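Long-range contacts in ASCH domain-containing protein (Enterococcus faecalis, PDB 1T62), which is of unknown function but contains an ASCH domain of the PUA clan and may bind RNA: residues P66-D72 and I84-V90; V5-W9 and L21-V25; Q80-I84 and L151-K155. All blocks are in the same frame, centred on the assembly; numbering follows the deposited sequence.

All three contacts are partly buried and reach the same mixed sheet; contacts 1 and 3 include strand pairing, while contact 2 packs a helix beside it. Contact 1 has four backbone hydrogen bonds, two in the strand pair and two from the preceding turn, and buries 546 Å². Contacts 2 and 3 bury 315 and 317 Å² and are centred about 14 Å from the chain centre, against 11 Å for contact 1. Contact 2, without hydrogen bonds, uses the loop leading into strand 24-27, outermost within this chain; contact 3 combines one backbone hydrogen bond with a proline–tyrosine CH-pi contact. Contacts 1 and 3 share Ile84. Phe8 connects both to contact 2, its CZ 3.2 Å from Ile84 CG2.

Contact 1: P66-D72 and I84-V90; sequences PKAGQYD and IIRTTKV
Two antiparallel segments pair here: Tyr71 faces Arg86 as a non-hydrogen-bonded pair (CA-CA 4.7 Å) and Asp72 faces Ile85 as a hydrogen-bonded pair (CA-CA 5.5 Å), closed by Asp72 N to Ile85 O (3.2 Å) and Ile85 N to Asp72 O (3.1 Å). Toward Pro66 backbone hydrogen bonding goes on from the turn, without further bridges: Thr87 N to Gln70 O (3.0 Å) and Gly69 N to Thr87 O (2.6 Å). In the type II turn Lys67-Gln70, Gly69 (phi/psi 92/-13) has a conformation in which a CB would jam against the preceding carbonyl oxygen. Gln70, chi1 p and chi2 t, spans the turn: OE1 accepts Lys67 N (2.7 Å) and NE2 donates to Asp72 OD1 (2.7 Å). Asp72 is m; OD2 accepts a hydrogen bond from Trp26 NE1. Thr87 is m, its OG1 hydrogen-bonded with Gln144 OE1. Tyr71 (m) and Arg86 (chi1 t) bring Arg86 CG over the Tyr71 ring, 3.9 Å from its centroid and 25° off the normal, a CH-pi contact; Arg86 NH1 is salt-bridged to Glu147. Ile84 points CA-to-CB sideways, but chi1 127° and chi2 91°, both between wells, carry its CD1 to 3.3 Å from Tyr71 CD2. Val90, chi1 t, places CG2 3.5 Å from Pro66 O. Thr88 and Lys89 both face Ser145 in a classic beta bulge. The pairing is that of a beta hairpin, strands 71-75 and 81-94, within the mixed sheet of this ASCH domain.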
loop_
_atom_site.group_PDB
_atom_site.type_symbol
_atom_site.label_atom_id
_atom_site.label_comp_id
_atom_site.label_asym_id
_atom_site.label_seq_id
_atom_site.Cartn_x
_atom_site.Cartn_y
_atom_site.Cartn_z
ATOM N N PRO B 66 12.973 -17.339 -4.343
ATOM C CA PRO B 66 13.305 -16.453 -5.460
ATOM C C PRO B 66 14.496 -17.024 -6.233
ATOM O O PRO B 66 15.335 -17.733 -5.674
ATOM C CB PRO B 66 13.630 -15.126 -4.771
ATOM C CG PRO B 66 13.856 -15.508 -3.305
ATOM C CD PRO B 66 12.852 -16.585 -3.088
ATOM N N LYS B 67 14.570 -16.724 -7.519
ATOM C CA LYS B 67 15.656 -17.242 -8.327
ATOM C C LYS B 67 16.625 -16.135 -8.704
ATOM O O LYS B 67 16.284 -14.952 -8.695
ATOM C CB LYS B 67 15.100 -17.903 -9.589
ATOM C CG LYS B 67 13.846 -18.708 -9.337
ATOM C CD LYS B 67 13.384 -19.464 -10.566
ATOM C CE LYS B 67 14.307 -20.650 -10.870
ATOM N NZ LYS B 67 15.707 -20.244 -11.251
ATOM N N ALA B 68 17.854 -16.537 -9.005
ATOM C CA ALA B 68 18.877 -15.604 -9.412
ATOM C C ALA B 68 18.415 -15.082 -10.763
ATOM O O ALA B 68 18.022 -15.864 -11.628
ATOM C CB ALA B 68 20.207 -16.323 -9.564
ATOM N N GLY B 69 18.433 -13.765 -10.929
ATOM C CA GLY B 69 18.035 -13.173 -12.192
ATOM C C GLY B 69 16.585 -12.773 -12.364
ATOM O O GLY B 69 16.264 -12.051 -13.304
ATOM N N GLN B 70 15.713 -13.231 -11.470
ATOM C CA GLN B 70 14.289 -12.923 -11.554
ATOM C C GLN B 70 13.992 -11.457 -11.269
ATOM O O GLN B 70 14.848 -10.730 -10.768
ATOM C CB GLN B 70 13.508 -13.767 -10.560
ATOM C CG GLN B 70 13.780 -13.371 -9.129
ATOM C CD GLN B 70 12.726 -13.871 -8.170
ATOM O OE1 GLN B 70 12.520 -15.075 -8.017
ATOM N NE2 GLN B 70 12.050 -12.942 -7.512
ATOM N N TYR B 71 12.768 -11.035 -11.586
ATOM C CA TYR B 71 12.331 -9.662 -11.351
ATOM C C TYR B 71 11.176 -9.574 -10.357
ATOM O O TYR B 71 10.407 -10.517 -10.168
ATOM C CB TYR B 71 11.874 -8.990 -12.644
ATOM C CG TYR B 71 12.935 -8.832 -13.697
ATOM C CD1 TYR B 71 13.173 -9.840 -14.628
ATOM C CD2 TYR B 71 13.682 -7.663 -13.782
ATOM C CE1 TYR B 71 14.125 -9.684 -15.623
ATOM C CE2 TYR B 71 14.642 -7.491 -14.766
ATOM C CZ TYR B 71 14.863 -8.505 -15.686
ATOM O OH TYR B 71 15.840 -8.357 -16.650
ATOM N N ASP B 72 11.069 -8.416 -9.727
ATOM C CA ASP B 72 10.010 -8.164 -8.776
ATOM C C ASP B 72 9.541 -6.732 -8.916
ATOM O O ASP B 72 10.346 -5.801 -8.891
ATOM C CB ASP B 72 10.493 -8.386 -7.354
ATOM C CG ASP B 72 10.838 -9.823 -7.079
ATOM O OD1 ASP B 72 11.895 -10.276 -7.571
ATOM O OD2 ASP B 72 10.051 -10.494 -6.377
ATOM N N ILE B 84 10.951 -1.442 -10.379
ATOM C CA ILE B 84 11.119 -2.864 -10.606
ATOM C C ILE B 84 12.609 -3.182 -10.389
ATOM O O ILE B 84 13.491 -2.381 -10.709
ATOM C CB ILE B 84 10.588 -3.300 -12.010
ATOM C CG1 ILE B 84 11.658 -4.063 -12.763
ATOM C CG2 ILE B 84 10.067 -2.131 -12.786
ATOM C CD1 ILE B 84 11.571 -5.534 -12.502
ATOM N N ILE B 85 12.881 -4.345 -9.800
ATOM C CA ILE B 85 14.243 -4.732 -9.485
ATOM C C ILE B 85 14.649 -6.100 -10.013
ATOM O O ILE B 85 13.807 -6.951 -10.299
ATOM C CB ILE B 85 14.428 -4.730 -7.975
ATOM C CG1 ILE B 85 13.531 -5.790 -7.341
ATOM C CG2 ILE B 85 14.021 -3.386 -7.419
ATOM C CD1 ILE B 85 13.774 -5.988 -5.880
ATOM N N ARG B 86 15.953 -6.311 -10.133
ATOM C CA ARG B 86 16.457 -7.592 -10.602
ATOM C C ARG B 86 17.365 -8.218 -9.552
ATOM O O ARG B 86 18.274 -7.566 -9.032
ATOM C CB ARG B 86 17.231 -7.435 -11.902
ATOM C CG ARG B 86 17.194 -8.699 -12.695
ATOM C CD ARG B 86 18.552 -9.253 -12.986
ATOM N NE ARG B 86 19.104 -8.684 -14.207
ATOM C CZ ARG B 86 19.771 -7.545 -14.240
ATOM N NH1 ARG B 86 19.955 -6.878 -13.111
ATOM N NH2 ARG B 86 20.252 -7.085 -15.382
ATOM N N THR B 87 17.117 -9.484 -9.241
ATOM C CA THR B 87 17.913 -10.190 -8.246
ATOM C C THR B 87 19.182 -10.749 -8.882
ATOM O O THR B 87 19.116 -11.515 -9.837
ATOM C CB THR B 87 17.102 -11.351 -7.622
ATOM O OG1 THR B 87 15.854 -10.849 -7.114
ATOM C CG2 THR B 87 17.872 -11.978 -6.487
ATOM N N THR B 88 20.337 -10.352 -8.357
ATOM C CA THR B 88 21.617 -10.818 -8.879
ATOM C C THR B 88 22.184 -11.899 -7.976
ATOM O O THR B 88 23.192 -12.522 -8.305
ATOM C CB THR B 88 22.662 -9.678 -8.943
ATOM O OG1 THR B 88 22.765 -9.049 -7.660
ATOM C CG2 THR B 88 22.269 -8.631 -9.958
ATOM N N LYS B 89 21.530 -12.136 -6.842
ATOM C CA LYS B 89 22.026 -13.127 -5.890
ATOM C C LYS B 89 20.956 -13.603 -4.910
ATOM O O LYS B 89 20.186 -12.818 -4.402
ATOM C CB LYS B 89 23.195 -12.493 -5.130
ATOM C CG LYS B 89 23.893 -13.345 -4.091
ATOM C CD LYS B 89 25.000 -12.523 -3.439
ATOM C CE LYS B 89 25.653 -13.277 -2.320
ATOM N NZ LYS B 89 24.636 -13.752 -1.346
ATOM N N VAL B 90 20.902 -14.901 -4.663
ATOM C CA VAL B 90 19.945 -15.463 -3.711
ATOM C C VAL B 90 20.774 -16.309 -2.755
ATOM O O VAL B 90 21.564 -17.157 -3.184
ATOM C CB VAL B 90 18.890 -16.383 -4.397
ATOM C CG1 VAL B 90 17.978 -17.011 -3.346
ATOM C CG2 VAL B 90 18.070 -15.583 -5.397
#

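Contact 2: V5-W9 and L21-V25; sequences VEVFW and LMPDV
One turn of helix, Val5-Trp9, faces an extended segment, Leu21-Val25, that runs from loop into strand. The closest CA pairs are Trp9 with Met22 (6.8 Å) and Val5 with Val25 (8.0 Å), so the two projections from the helix, a turn apart, meet different parts of the segment. Trp9, chi1 t and chi2 60°, is the large bump. Its indole covers the surface formed by the Met22-Pro23 backbone and the proline ring: Met22 CA sits 3.7 Å from the six-membered ring centroid, 20° off the normal, and Pro23 CD 3.6 Å from the five-membered one at 14°, two CH-pi contacts over the ring. Met22 answers with an extended side chain (chi1 and chi2 t, chi3 p) whose thioether lies against the helix surface at Val5 and Glu6: SD is 3.7 Å from Glu6 CA and 4.1 Å from Val5 CG1, while Met22 CB lies 3.9 Å from Trp9 CE3. Beyond it, Val5 CG1 meets Val25 CG1 at 3.4 Å. With no hydrogen bond across, fit of shape accounts for the contact. Helix 2-16 thus packs on the approach to strand 24-27, outermost of the sheet within this chain, with Val5, Met22, Pro23 and Val25 all touching Ile73 of adjacent strand 71-75, and Val25 meeting Leu2 of the second subunit.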
loop_
_atom_site.group_PDB
_atom_site.type_symbol
_atom_site.label_atom_id
_atom_site.label_comp_id
_atom_site.label_asym_id
_atom_site.label_seq_id
_atom_site.Cartn_x
_atom_site.Cartn_y
_atom_site.Cartn_z
ATOM N N VAL B 5 0.170 -1.967 -12.666
ATOM C CA VAL B 5 1.332 -2.856 -12.647
ATOM C C VAL B 5 1.452 -3.519 -14.005
ATOM O O VAL B 5 2.536 -3.597 -14.567
ATOM C CB VAL B 5 1.203 -3.952 -11.565
ATOM C CG1 VAL B 5 2.567 -4.463 -11.204
ATOM C CG2 VAL B 5 0.519 -3.402 -10.324
ATOM N N GLU B 6 0.333 -3.990 -14.538
ATOM C CA GLU B 6 0.338 -4.629 -15.851
ATOM C C GLU B 6 1.009 -3.673 -16.850
ATOM O O GLU B 6 1.828 -4.093 -17.669
ATOM C CB GLU B 6 -1.104 -4.936 -16.281
ATOM C CG GLU B 6 -1.240 -5.697 -17.595
ATOM C CD GLU B 6 -2.677 -5.726 -18.110
ATOM O OE1 GLU B 6 -3.582 -6.103 -17.326
ATOM O OE2 GLU B 6 -2.892 -5.377 -19.299
ATOM N N VAL B 7 0.664 -2.388 -16.741
ATOM C CA VAL B 7 1.173 -1.302 -17.591
ATOM C C VAL B 7 2.640 -0.946 -17.309
ATOM O O VAL B 7 3.454 -0.813 -18.223
ATOM C CB VAL B 7 0.305 -0.021 -17.399
ATOM C CG1 VAL B 7 0.957 1.181 -18.055
ATOM C CG2 VAL B 7 -1.096 -0.251 -17.978
ATOM N N PHE B 8 2.971 -0.773 -16.040
ATOM C CA PHE B 8 4.335 -0.444 -15.654
ATOM C C PHE B 8 5.270 -1.487 -16.258
ATOM O O PHE B 8 6.220 -1.156 -16.968
ATOM C CB PHE B 8 4.442 -0.465 -14.125
ATOM C CG PHE B 8 5.822 -0.179 -13.581
ATOM C CD1 PHE B 8 6.214 -0.719 -12.350
ATOM C CD2 PHE B 8 6.693 0.689 -14.234
ATOM C CE1 PHE B 8 7.436 -0.394 -11.778
ATOM C CE2 PHE B 8 7.926 1.019 -13.663
ATOM C CZ PHE B 8 8.294 0.478 -12.433
ATOM N N TRP B 9 4.983 -2.757 -15.996
ATOM C CA TRP B 9 5.840 -3.812 -16.497
ATOM C C TRP B 9 5.834 -3.873 -18.005
ATOM O O TRP B 9 6.881 -4.055 -18.627
ATOM C CB TRP B 9 5.436 -5.163 -15.913
ATOM C CG TRP B 9 6.593 -6.104 -15.908
ATOM C CD1 TRP B 9 7.803 -5.934 -15.269
ATOM C CD2 TRP B 9 6.696 -7.306 -16.642
ATOM N NE1 TRP B 9 8.653 -6.964 -15.579
ATOM C CE2 TRP B 9 8.000 -7.823 -16.422
ATOM C CE3 TRP B 9 5.820 -8.003 -17.472
ATOM C CZ2 TRP B 9 8.439 -9.000 -17.008
ATOM C CZ3 TRP B 9 6.252 -9.167 -18.053
ATOM C CH2 TRP B 9 7.553 -9.659 -17.821
ATOM N N LEU B 21 7.040 -12.971 -18.354
ATOM C CA LEU B 21 5.747 -12.937 -17.678
ATOM C C LEU B 21 5.859 -11.957 -16.531
ATOM O O LEU B 21 6.944 -11.771 -15.982
ATOM C CB LEU B 21 5.392 -14.309 -17.122
ATOM C CG LEU B 21 5.342 -15.431 -18.152
ATOM C CD1 LEU B 21 6.449 -16.461 -17.857
ATOM C CD2 LEU B 21 3.948 -16.063 -18.129
ATOM N N MET B 22 4.750 -11.330 -16.158
ATOM C CA MET B 22 4.794 -10.370 -15.062
ATOM C C MET B 22 5.232 -11.102 -13.805
ATOM O O MET B 22 4.730 -12.171 -13.490
ATOM C CB MET B 22 3.428 -9.711 -14.854
ATOM C CG MET B 22 3.473 -8.541 -13.886
ATOM S SD MET B 22 2.062 -7.426 -14.049
ATOM C CE MET B 22 0.910 -8.161 -12.900
ATOM N N PRO B 23 6.198 -10.539 -13.084
ATOM C CA PRO B 23 6.708 -11.146 -11.858
ATOM C C PRO B 23 5.780 -10.872 -10.681
ATOM O O PRO B 23 4.713 -10.290 -10.845
ATOM C CB PRO B 23 8.054 -10.457 -11.688
ATOM C CG PRO B 23 7.730 -9.058 -12.107
ATOM C CD PRO B 23 6.907 -9.281 -13.376
ATOM N N ASP B 24 6.194 -11.291 -9.494
ATOM C CA ASP B 24 5.411 -11.052 -8.296
ATOM C C ASP B 24 5.501 -9.551 -8.015
ATOM O O ASP B 24 6.497 -8.905 -8.371
ATOM C CB ASP B 24 6.017 -11.812 -7.119
ATOM C CG ASP B 24 6.155 -13.296 -7.387
ATOM O OD1 ASP B 24 7.105 -13.908 -6.847
ATOM O OD2 ASP B 24 5.312 -13.852 -8.125
ATOM N N VAL B 25 4.459 -8.990 -7.404
ATOM C CA VAL B 25 4.464 -7.576 -7.052
ATOM C C VAL B 25 4.188 -7.533 -5.559
ATOM O O VAL B 25 3.351 -8.277 -5.072
ATOM C CB VAL B 25 3.383 -6.770 -7.827
ATOM C CG1 VAL B 25 3.372 -7.187 -9.291
ATOM C CG2 VAL B 25 2.032 -6.951 -7.202
#

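Contact 3: Q80-I84 and L151-K155; sequences QPLAI and LYTEK
Pro81 overlaps the ring of Tyr152: its CG points onto the ring face, 3.3 Å from the ring centroid and 16° off the normal, a CH-pi contact, and stands 3.2 Å from Tyr152 CE2, with the pyrrolidine tilted to the aromatic plane. Chi1 t and chi2 -97° orient the Tyr152 ring, and both CA-to-CB bonds point toward the opposite segment. The backbones join beside it. Ala83 and Leu151 form an antiparallel non-hydrogen-bonded pair with a short CA-CA distance of 4.1 Å, and Tyr152 N donates to Leu82 O at 2.8 Å with an N-H...O angle of 158°. On the face carrying Ala83 and Leu151, Ala83 CB lies 3.8 Å from Leu151 CD2, with Leu151 at chi1 m and chi2 t. Strand 81-94 is irregular at this end: Leu82 (phi/psi -110/-64) and Ala83 both face Ile74 in a classic beta bulge. After Leu151 the strand ends, and the chain turns through Thr153 and Glu154, bringing Lys155, a poorly ordered residue, back toward Pro81, its CE 3.7 Å from Pro81 O. The contact closes the last pairing between strands 81-94 and 140-151. Phe8 of helix 2-16 packs on Pro81 and Ile84 and meets the Tyr152 ring edge-to-face, while Val44 of helix 33-44 touches Leu82, Ala83 and Leu151, so each of the two helices packs on residues of both segments.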
loop_
_atom_site.group_PDB
_atom_site.type_symbol
_atom_site.label_atom_id
_atom_site.label_comp_id
_atom_site.label_asym_id
_atom_site.label_seq_id
_atom_site.Cartn_x
_atom_site.Cartn_y
_atom_site.Cartn_z
ATOM N N GLN B 80 1.038 1.501 -4.477
ATOM C CA GLN B 80 1.180 2.062 -5.809
ATOM C C GLN B 80 2.534 1.597 -6.339
ATOM O O GLN B 80 3.500 1.520 -5.583
ATOM C CB GLN B 80 1.158 3.585 -5.733
ATOM C CG GLN B 80 -0.130 4.166 -5.198
ATOM C CD GLN B 80 -1.286 3.953 -6.145
ATOM O OE1 GLN B 80 -1.218 4.341 -7.312
ATOM N NE2 GLN B 80 -2.357 3.336 -5.653
ATOM N N PRO B 81 2.623 1.262 -7.634
ATOM C CA PRO B 81 3.894 0.811 -8.215
ATOM C C PRO B 81 5.006 1.806 -7.974
ATOM O O PRO B 81 4.835 3.002 -8.185
ATOM C CB PRO B 81 3.570 0.633 -9.696
ATOM C CG PRO B 81 2.340 1.445 -9.895
ATOM C CD PRO B 81 1.558 1.239 -8.639
ATOM N N LEU B 82 6.146 1.293 -7.532
ATOM C CA LEU B 82 7.307 2.108 -7.200
ATOM C C LEU B 82 8.460 1.942 -8.184
ATOM O O LEU B 82 8.861 2.888 -8.854
ATOM C CB LEU B 82 7.791 1.729 -5.806
ATOM C CG LEU B 82 8.132 2.816 -4.799
ATOM C CD1 LEU B 82 8.834 2.157 -3.627
ATOM C CD2 LEU B 82 9.017 3.864 -5.432
ATOM N N ALA B 83 9.016 0.740 -8.245
ATOM C CA ALA B 83 10.115 0.468 -9.158
ATOM C C ALA B 83 10.203 -1.023 -9.370
ATOM O O ALA B 83 9.577 -1.789 -8.647
ATOM C CB ALA B 83 11.419 0.978 -8.580
ATOM N N ILE B 84 10.951 -1.442 -10.379
ATOM C CA ILE B 84 11.119 -2.864 -10.606
ATOM C C ILE B 84 12.609 -3.182 -10.389
ATOM O O ILE B 84 13.491 -2.381 -10.709
ATOM C CB ILE B 84 10.588 -3.300 -12.010
ATOM C CG1 ILE B 84 11.658 -4.063 -12.763
ATOM C CG2 ILE B 84 10.067 -2.131 -12.786
ATOM C CD1 ILE B 84 11.571 -5.534 -12.502
ATOM N N LEU B 151 12.217 2.645 -12.618
ATOM C CA LEU B 151 11.410 3.418 -11.678
ATOM C C LEU B 151 10.057 3.672 -12.326
ATOM O O LEU B 151 9.976 3.842 -13.546
ATOM C CB LEU B 151 12.069 4.757 -11.377
ATOM C CG LEU B 151 13.417 4.769 -10.661
ATOM C CD1 LEU B 151 13.917 6.197 -10.581
ATOM C CD2 LEU B 151 13.274 4.163 -9.271
ATOM N N TYR B 152 9.002 3.701 -11.513
ATOM C CA TYR B 152 7.646 3.936 -12.009
ATOM C C TYR B 152 7.424 5.419 -12.137
ATOM O O TYR B 152 6.990 6.063 -11.190
ATOM C CB TYR B 152 6.612 3.346 -11.052
ATOM C CG TYR B 152 5.165 3.560 -11.458
ATOM C CD1 TYR B 152 4.416 4.607 -10.921
ATOM C CD2 TYR B 152 4.528 2.685 -12.351
ATOM C CE1 TYR B 152 3.058 4.777 -11.254
ATOM C CE2 TYR B 152 3.171 2.846 -12.695
ATOM C CZ TYR B 152 2.443 3.892 -12.139
ATOM O OH TYR B 152 1.103 4.042 -12.436
ATOM N N THR B 153 7.732 5.950 -13.314
ATOM C CA THR B 153 7.582 7.368 -13.599
ATOM C C THR B 153 6.248 7.679 -14.273
ATOM O O THR B 153 5.980 8.831 -14.615
ATOM C CB THR B 153 8.706 7.872 -14.516
ATOM O OG1 THR B 153 8.733 7.080 -15.710
ATOM C CG2 THR B 153 10.052 7.795 -13.816
ATOM N N GLU B 154 5.420 6.657 -14.488
ATOM C CA GLU B 154 4.100 6.852 -15.087
ATOM C C GLU B 154 3.271 7.653 -14.080
ATOM O O GLU B 154 2.239 8.238 -14.414
ATOM C CB GLU B 154 3.426 5.502 -15.348
ATOM C CG GLU B 154 4.006 4.738 -16.522
ATOM C CD GLU B 154 5.278 3.974 -16.193
ATOM O OE1 GLU B 154 6.049 4.413 -15.311
ATOM O OE2 GLU B 154 5.512 2.931 -16.841
ATOM N N LYS B 155 3.769 7.662 -12.843
ATOM C CA LYS B 155 3.173 8.343 -11.695
ATOM C C LYS B 155 3.050 9.857 -11.883
ATOM O O LYS B 155 2.181 10.486 -11.277
ATOM C CB LYS B 155 4.018 8.052 -10.447
ATOM C CG LYS B 155 3.382 8.449 -9.114
ATOM C CD LYS B 155 4.312 8.134 -7.929
ATOM C CE LYS B 155 4.704 6.651 -7.887
ATOM N NZ LYS B 155 5.649 6.312 -6.787
#